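Local coordinates for protein L544 (Acanthamoeba polyphaga mimivirus, PDB 4AMQ) that is probably a virion-associated nucleotidyl transferase and binds manganese ions through aspartates of its nucleotidyltransferase domain, beside a helical domain, at residues E243-L248 / T271-Y276; D284-I289 / I339-L344. All blocks are in the same frame, centred on the assembly; numbering follows the deposited sequence.

Interaction 1 of 2, residues E243-L248 / T271-Y276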
loop_
_atom_site.group_PDB
_atom_site.type_symbol
_atom_site.label_atom_id
_atom_site.label_comp_id
_atom_site.label_asym_id
_atom_site.label_seq_id
_atom_site.Cartn_x
_atom_site.Cartn_y
_atom_site.Cartn_z
ATOM N N GLU A 243 -13.762 -8.622 -10.426
ATOM C CA GLU A 243 -12.396 -8.932 -10.018
ATOM C C GLU A 243 -12.419 -10.192 -9.158
ATOM O O GLU A 243 -12.353 -10.119 -7.930
ATOM C CB GLU A 243 -11.787 -7.773 -9.224
ATOM C CG GLU A 243 -11.627 -6.477 -10.005
ATOM C CD GLU A 243 -12.880 -5.626 -10.004
ATOM O OE1 GLU A 243 -13.861 -6.003 -9.327
ATOM O OE2 GLU A 243 -12.886 -4.574 -10.680
ATOM N N TYR A 244 -12.506 -11.344 -9.813
ATOM C CA TYR A 244 -12.795 -12.605 -9.135
ATOM C C TYR A 244 -11.739 -13.052 -8.127
ATOM O O TYR A 244 -12.048 -13.773 -7.181
ATOM C CB TYR A 244 -13.063 -13.707 -10.163
ATOM C CG TYR A 244 -14.303 -13.448 -10.990
ATOM C CD1 TYR A 244 -15.525 -13.192 -10.380
ATOM C CD2 TYR A 244 -14.247 -13.433 -12.380
ATOM C CE1 TYR A 244 -16.661 -12.945 -11.129
ATOM C CE2 TYR A 244 -15.378 -13.185 -13.139
ATOM C CZ TYR A 244 -16.582 -12.942 -12.508
ATOM O OH TYR A 244 -17.709 -12.695 -13.257
ATOM N N TYR A 245 -10.495 -12.632 -8.329
ATOM C CA TYR A 245 -9.437 -12.961 -7.383
ATOM C C TYR A 245 -9.620 -12.202 -6.072
ATOM O O TYR A 245 -9.509 -12.775 -4.988
ATOM C CB TYR A 245 -8.064 -12.650 -7.971
ATOM C CG TYR A 245 -6.941 -12.840 -6.983
ATOM C CD1 TYR A 245 -6.614 -14.104 -6.515
ATOM C CD2 TYR A 245 -6.210 -11.757 -6.513
ATOM C CE1 TYR A 245 -5.594 -14.286 -5.613
ATOM C CE2 TYR A 245 -5.179 -11.930 -5.608
ATOM C CZ TYR A 245 -4.876 -13.198 -5.164
ATOM O OH TYR A 245 -3.852 -13.385 -4.265
ATOM N N PHE A 246 -9.904 -10.910 -6.179
ATOM C CA PHE A 246 -10.070 -10.077 -4.998
ATOM C C PHE A 246 -11.417 -10.307 -4.312
ATOM O O PHE A 246 -11.589 -9.983 -3.136
ATOM C CB PHE A 246 -9.855 -8.604 -5.350
ATOM C CG PHE A 246 -8.443 -8.290 -5.764
ATOM C CD1 PHE A 246 -7.460 -8.073 -4.810
ATOM C CD2 PHE A 246 -8.091 -8.236 -7.104
ATOM C CE1 PHE A 246 -6.156 -7.796 -5.184
ATOM C CE2 PHE A 246 -6.790 -7.960 -7.483
ATOM C CZ PHE A 246 -5.821 -7.737 -6.522
ATOM N N MET A 247 -12.362 -10.885 -5.045
ATOM C CA MET A 247 -13.662 -11.228 -4.482
ATOM C C MET A 247 -13.576 -12.487 -3.623
ATOM O O MET A 247 -14.521 -12.827 -2.915
ATOM C CB MET A 247 -14.700 -11.398 -5.592
ATOM C CG MET A 247 -14.970 -10.116 -6.370
ATOM S SD MET A 247 -15.683 -10.395 -8.004
ATOM C CE MET A 247 -17.312 -11.005 -7.570
ATOM N N LEU A 248 -12.439 -13.177 -3.687
ATOM C CA LEU A 248 -12.191 -14.318 -2.814
ATOM C C LEU A 248 -11.913 -13.857 -1.386
ATOM O O LEU A 248 -12.140 -14.601 -0.433
ATOM C CB LEU A 248 -11.006 -15.147 -3.318
ATOM C CG LEU A 248 -11.155 -15.919 -4.630
ATOM C CD1 LEU A 248 -9.833 -16.571 -5.000
ATOM C CD2 LEU A 248 -12.258 -16.962 -4.537
ATOM N N THR A 271 -1.009 -19.141 -1.994
ATOM C CA THR A 271 -0.024 -20.031 -2.606
ATOM C C THR A 271 -0.222 -20.165 -4.113
ATOM O O THR A 271 0.670 -19.842 -4.895
ATOM C CB THR A 271 -0.004 -21.428 -1.943
ATOM O OG1 THR A 271 0.412 -21.300 -0.579
ATOM C CG2 THR A 271 0.966 -22.352 -2.664
ATOM N N LYS A 272 -1.395 -20.635 -4.518
ATOM C CA LYS A 272 -1.673 -20.816 -5.935
ATOM C C LYS A 272 -1.548 -19.508 -6.712
ATOM O O LYS A 272 -0.961 -19.478 -7.794
ATOM C CB LYS A 272 -3.058 -21.424 -6.139
ATOM C CG LYS A 272 -3.382 -21.711 -7.590
ATOM C CD LYS A 272 -4.689 -22.469 -7.721
ATOM C CE LYS A 272 -5.078 -22.621 -9.179
ATOM N NZ LYS A 272 -4.029 -23.337 -9.958
ATOM N N PHE A 273 -2.099 -18.429 -6.159
ATOM C CA PHE A 273 -2.072 -17.133 -6.832
ATOM C C PHE A 273 -1.230 -16.108 -6.075
ATOM O O PHE A 273 -1.275 -14.915 -6.368
ATOM C CB PHE A 273 -3.492 -16.606 -7.035
ATOM C CG PHE A 273 -4.355 -17.505 -7.878
ATOM C CD1 PHE A 273 -4.051 -17.725 -9.212
ATOM C CD2 PHE A 273 -5.471 -18.123 -7.339
ATOM C CE1 PHE A 273 -4.840 -18.552 -9.987
ATOM C CE2 PHE A 273 -6.265 -18.949 -8.111
ATOM C CZ PHE A 273 -5.948 -19.164 -9.438
ATOM N N GLY A 274 -0.461 -16.586 -5.105
ATOM C CA GLY A 274 0.361 -15.721 -4.280
ATOM C C GLY A 274 1.282 -14.790 -5.049
ATOM O O GLY A 274 1.434 -13.627 -4.684
ATOM N N LEU A 275 1.895 -15.294 -6.117
ATOM C CA LEU A 275 2.872 -14.509 -6.874
ATOM C C LEU A 275 2.208 -13.404 -7.699
ATOM O O LEU A 275 2.788 -12.338 -7.904
ATOM C CB LEU A 275 3.733 -15.412 -7.767
ATOM C CG LEU A 275 4.854 -14.713 -8.547
ATOM C CD1 LEU A 275 5.700 -13.839 -7.630
ATOM C CD2 LEU A 275 5.728 -15.724 -9.289
ATOM N N TYR A 276 0.993 -13.663 -8.171
ATOM C CA TYR A 276 0.218 -12.642 -8.867
ATOM C C TYR A 276 -0.011 -11.432 -7.965
ATOM O O TYR A 276 0.120 -10.290 -8.399
ATOM C CB TYR A 276 -1.134 -13.195 -9.318
ATOM C CG TYR A 276 -1.058 -14.277 -10.372
ATOM C CD1 TYR A 276 -0.761 -15.586 -10.028
ATOM C CD2 TYR A 276 -1.299 -13.990 -11.710
ATOM C CE1 TYR A 276 -0.695 -16.578 -10.981
ATOM C CE2 TYR A 276 -1.236 -14.981 -12.673
ATOM C CZ TYR A 276 -0.932 -16.273 -12.301
ATOM O OH TYR A 276 -0.867 -17.270 -13.247
#
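Y245 reaches from the loop ahead of helix 248-254 to F273, the residue that separates helix 259-272 from helix 274-292. Its CG stands anti to the backbone N (chi1 174°), which carries the ring out of the loop and across to the helix junction. CB points toward the second segment, and the first ring carbon to arrive is CD1, 4.0 Å from F273 CB. The next atom along, CE1, makes the closest approach, 3.4 Å to F273 CB, and also lies 4.1 Å from F273 CG. CZ passes the same methylene, and the hydroxyl ends near the F273 backbone, with OH 3.7 Å from F273 O. That hydroxyl is hydrogen-bonded to I269 O, near the C-terminal end of helix 259-272. F273 starts toward the loop at CB, but its ring turns away and the two side chains slide past each other in opposite directions; the Y245 and F273 rings are oblique, centroids 6.0 Å apart and planes at 75°. The F273 ring has K272 CG over one face. The F246 ring takes Y245 CD2 over its centre, 3.8 Å above the plane. No hydrogen bond joins 243-248 to 271-276; ring carbons against a methylene make a small, buried, apolar contact. Because the phenol end is tied to I269, its polarity is satisfied while CD1 and CE1 pack on F273, at the N-cap position of helix 274-292.

Interaction 2 of 2, residues D284-I289 / I339-L344; sequences DSYRTI and IAWNTL
Y286 overlaps N342 obliquely through CD1 and CE1 and brings its hydroxyl up to W341. With chi1 at -170°, CG lies beside the carbonyl carbon and the ring points from helix 274-292 toward helix 334-368. Y286 CD1 lies 3.5 Å from N342 OD1, and Y286 CE1 is 3.7 Å from N342 CB; the ring and amide planes are 17° apart. Farther out, Y286 OH comes to 3.3 Å from W341 CB and meets the edge of the indole near its plane, 3.7 Å from W341 CE3. Y286 and W341 cross at about a right angle. The hydroxyl is hydrogen-bonded to I338 O, so this end of the tyrosine is fixed on helix 334-368 although no hydrogen bond links 284-289 to 339-344. R287 adds its aliphatic part, with CG 3.8 Å from N342 OD1, while its extended chain carries the guanidinium on to a cation-pi contact with Y349 and a salt bridge to D284, its NH1-OD1 hydrogen bond long and weak. N342 OD1, touched by the Y286 ring and by R287 CG, is buried with no polar partner in the model. The short helix axes approach to 10.5 Å and run at 135°, nearer antiparallel than parallel. Helix 297-311 packs on Y286 through A300, I303 and I304, helix 319-331 meets W341 through V328, and F202 of strand 196-204 touches S285, T288 and I289.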
loop_
_atom_site.group_PDB
_atom_site.type_symbol
_atom_site.label_atom_id
_atom_site.label_comp_id
_atom_site.label_asym_id
_atom_site.label_seq_id
_atom_site.Cartn_x
_atom_site.Cartn_y
_atom_site.Cartn_z
ATOM N N ASP A 284 3.101 -1.557 -7.353
ATOM C CA ASP A 284 2.646 -0.428 -6.539
ATOM C C ASP A 284 3.809 0.251 -5.800
ATOM O O ASP A 284 3.821 1.466 -5.631
ATOM C CB ASP A 284 1.588 -0.873 -5.532
ATOM C CG ASP A 284 0.223 -1.053 -6.154
ATOM O OD1 ASP A 284 -0.087 -0.356 -7.146
ATOM O OD2 ASP A 284 -0.549 -1.885 -5.634
ATOM N N SER A 285 4.784 -0.541 -5.363
ATOM C CA SER A 285 5.975 0.000 -4.708
ATOM C C SER A 285 6.774 0.919 -5.639
ATOM O O SER A 285 7.206 2.000 -5.238
ATOM C CB SER A 285 6.860 -1.133 -4.190
ATOM O OG SER A 285 6.193 -1.858 -3.175
ATOM N N TYR A 286 6.963 0.485 -6.883
ATOM C CA TYR A 286 7.608 1.312 -7.897
ATOM C C TYR A 286 6.860 2.638 -8.018
ATOM O O TYR A 286 7.445 3.711 -7.861
ATOM C CB TYR A 286 7.608 0.568 -9.238
ATOM C CG TYR A 286 8.451 1.192 -10.334
ATOM C CD1 TYR A 286 8.041 2.350 -10.986
ATOM C CD2 TYR A 286 9.651 0.612 -10.726
ATOM C CE1 TYR A 286 8.805 2.913 -11.995
ATOM C CE2 TYR A 286 10.424 1.170 -11.732
ATOM C CZ TYR A 286 9.994 2.316 -12.363
ATOM O OH TYR A 286 10.760 2.867 -13.360
ATOM N N ARG A 287 5.557 2.553 -8.280
ATOM C CA ARG A 287 4.702 3.731 -8.433
ATOM C C ARG A 287 4.768 4.681 -7.247
ATOM O O ARG A 287 4.961 5.885 -7.413
ATOM C CB ARG A 287 3.247 3.309 -8.624
ATOM C CG ARG A 287 2.953 2.639 -9.942
ATOM C CD ARG A 287 1.626 1.918 -9.854
ATOM N NE ARG A 287 1.066 1.628 -11.167
ATOM C CZ ARG A 287 -0.143 1.116 -11.353
ATOM N NH1 ARG A 287 -0.908 0.835 -10.310
ATOM N NH2 ARG A 287 -0.586 0.883 -12.580
ATOM N N THR A 288 4.585 4.133 -6.053
ATOM C CA THR A 288 4.567 4.937 -4.835
ATOM C C THR A 288 5.894 5.657 -4.615
ATOM O O THR A 288 5.920 6.857 -4.350
ATOM C CB THR A 288 4.237 4.083 -3.597
ATOM O OG1 THR A 288 2.908 3.564 -3.714
ATOM C CG2 THR A 288 4.340 4.918 -2.330
ATOM N N ILE A 289 6.995 4.922 -4.727
ATOM C CA ILE A 289 8.313 5.519 -4.539
ATOM C C ILE A 289 8.580 6.565 -5.618
ATOM O O ILE A 289 9.061 7.658 -5.327
ATOM C CB ILE A 289 9.434 4.462 -4.546
ATOM C CG1 ILE A 289 9.199 3.429 -3.441
ATOM C CG2 ILE A 289 10.790 5.127 -4.363
ATOM C CD1 ILE A 289 10.172 2.264 -3.479
ATOM N N ILE A 339 10.718 6.632 -16.299
ATOM C CA ILE A 339 9.388 7.031 -16.744
ATOM C C ILE A 339 8.761 6.025 -17.716
ATOM O O ILE A 339 7.609 5.625 -17.546
ATOM C CB ILE A 339 9.447 8.418 -17.410
ATOM C CG1 ILE A 339 9.851 9.473 -16.376
ATOM C CG2 ILE A 339 8.116 8.763 -18.068
ATOM C CD1 ILE A 339 10.288 10.795 -16.986
ATOM N N ALA A 340 9.518 5.627 -18.736
ATOM C CA ALA A 340 9.033 4.656 -19.714
ATOM C C ALA A 340 8.663 3.343 -19.031
ATOM O O ALA A 340 7.640 2.737 -19.346
ATOM C CB ALA A 340 10.069 4.418 -20.793
ATOM N N TRP A 341 9.506 2.908 -18.099
ATOM C CA TRP A 341 9.219 1.727 -17.292
ATOM C C TRP A 341 7.919 1.889 -16.514
ATOM O O TRP A 341 7.097 0.980 -16.469
ATOM C CB TRP A 341 10.358 1.462 -16.312
ATOM C CG TRP A 341 11.501 0.723 -16.896
ATOM C CD1 TRP A 341 11.497 -0.046 -18.028
ATOM C CD2 TRP A 341 12.848 0.668 -16.392
ATOM N NE1 TRP A 341 12.746 -0.574 -18.248
ATOM C CE2 TRP A 341 13.585 -0.144 -17.255
ATOM C CE3 TRP A 341 13.472 1.243 -15.276
ATOM C CZ2 TRP A 341 14.940 -0.411 -17.046
ATOM C CZ3 TRP A 341 14.815 0.978 -15.078
ATOM C CH2 TRP A 341 15.533 0.159 -15.954
ATOM N N ASN A 342 7.747 3.044 -15.884
ATOM C CA ASN A 342 6.559 3.291 -15.079
ATOM C C ASN A 342 5.313 3.123 -15.944
ATOM O O ASN A 342 4.348 2.476 -15.547
ATOM C CB ASN A 342 6.610 4.691 -14.461
ATOM C CG ASN A 342 5.565 4.892 -13.372
ATOM O OD1 ASN A 342 5.326 4.008 -12.549
ATOM N ND2 ASN A 342 4.937 6.062 -13.366
ATOM N N THR A 343 5.358 3.696 -17.141
ATOM C CA THR A 343 4.270 3.582 -18.104
ATOM C C THR A 343 3.980 2.126 -18.472
ATOM O O THR A 343 2.825 1.698 -18.489
ATOM C CB THR A 343 4.582 4.383 -19.383
ATOM O OG1 THR A 343 4.570 5.782 -19.080
ATOM C CG2 THR A 343 3.553 4.094 -20.469
ATOM N N LEU A 344 5.031 1.367 -18.759
ATOM C CA LEU A 344 4.870 -0.034 -19.135
ATOM C C LEU A 344 4.427 -0.924 -17.970
ATOM O O LEU A 344 3.730 -1.915 -18.174
ATOM C CB LEU A 344 6.153 -0.571 -19.772
ATOM C CG LEU A 344 6.441 0.032 -21.150
ATOM C CD1 LEU A 344 7.882 -0.200 -21.569
ATOM C CD2 LEU A 344 5.472 -0.520 -22.192
#

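In the fold
Helix 274-292 joins the two contacts: its N-terminal end takes part in interaction 1 and its later turns in interaction 2. Their centres lie 22 Å apart and their nearest atoms about 8 Å, so they do not touch. Helix 334-368 is a second common element, since N357 and S360 meet Y245 while 339-344 forms one side of interaction 2. Both belong to the helical domain of the family. The Y245 side chain of interaction 1 is about 12 Å from a bound manganese ion; D66 and D68 bind both manganese ions, and D213 binds one of them. Segment 284-289 also rests on strand 196-204 of the nucleotidyltransferase sheet, by residues outside the contact itself.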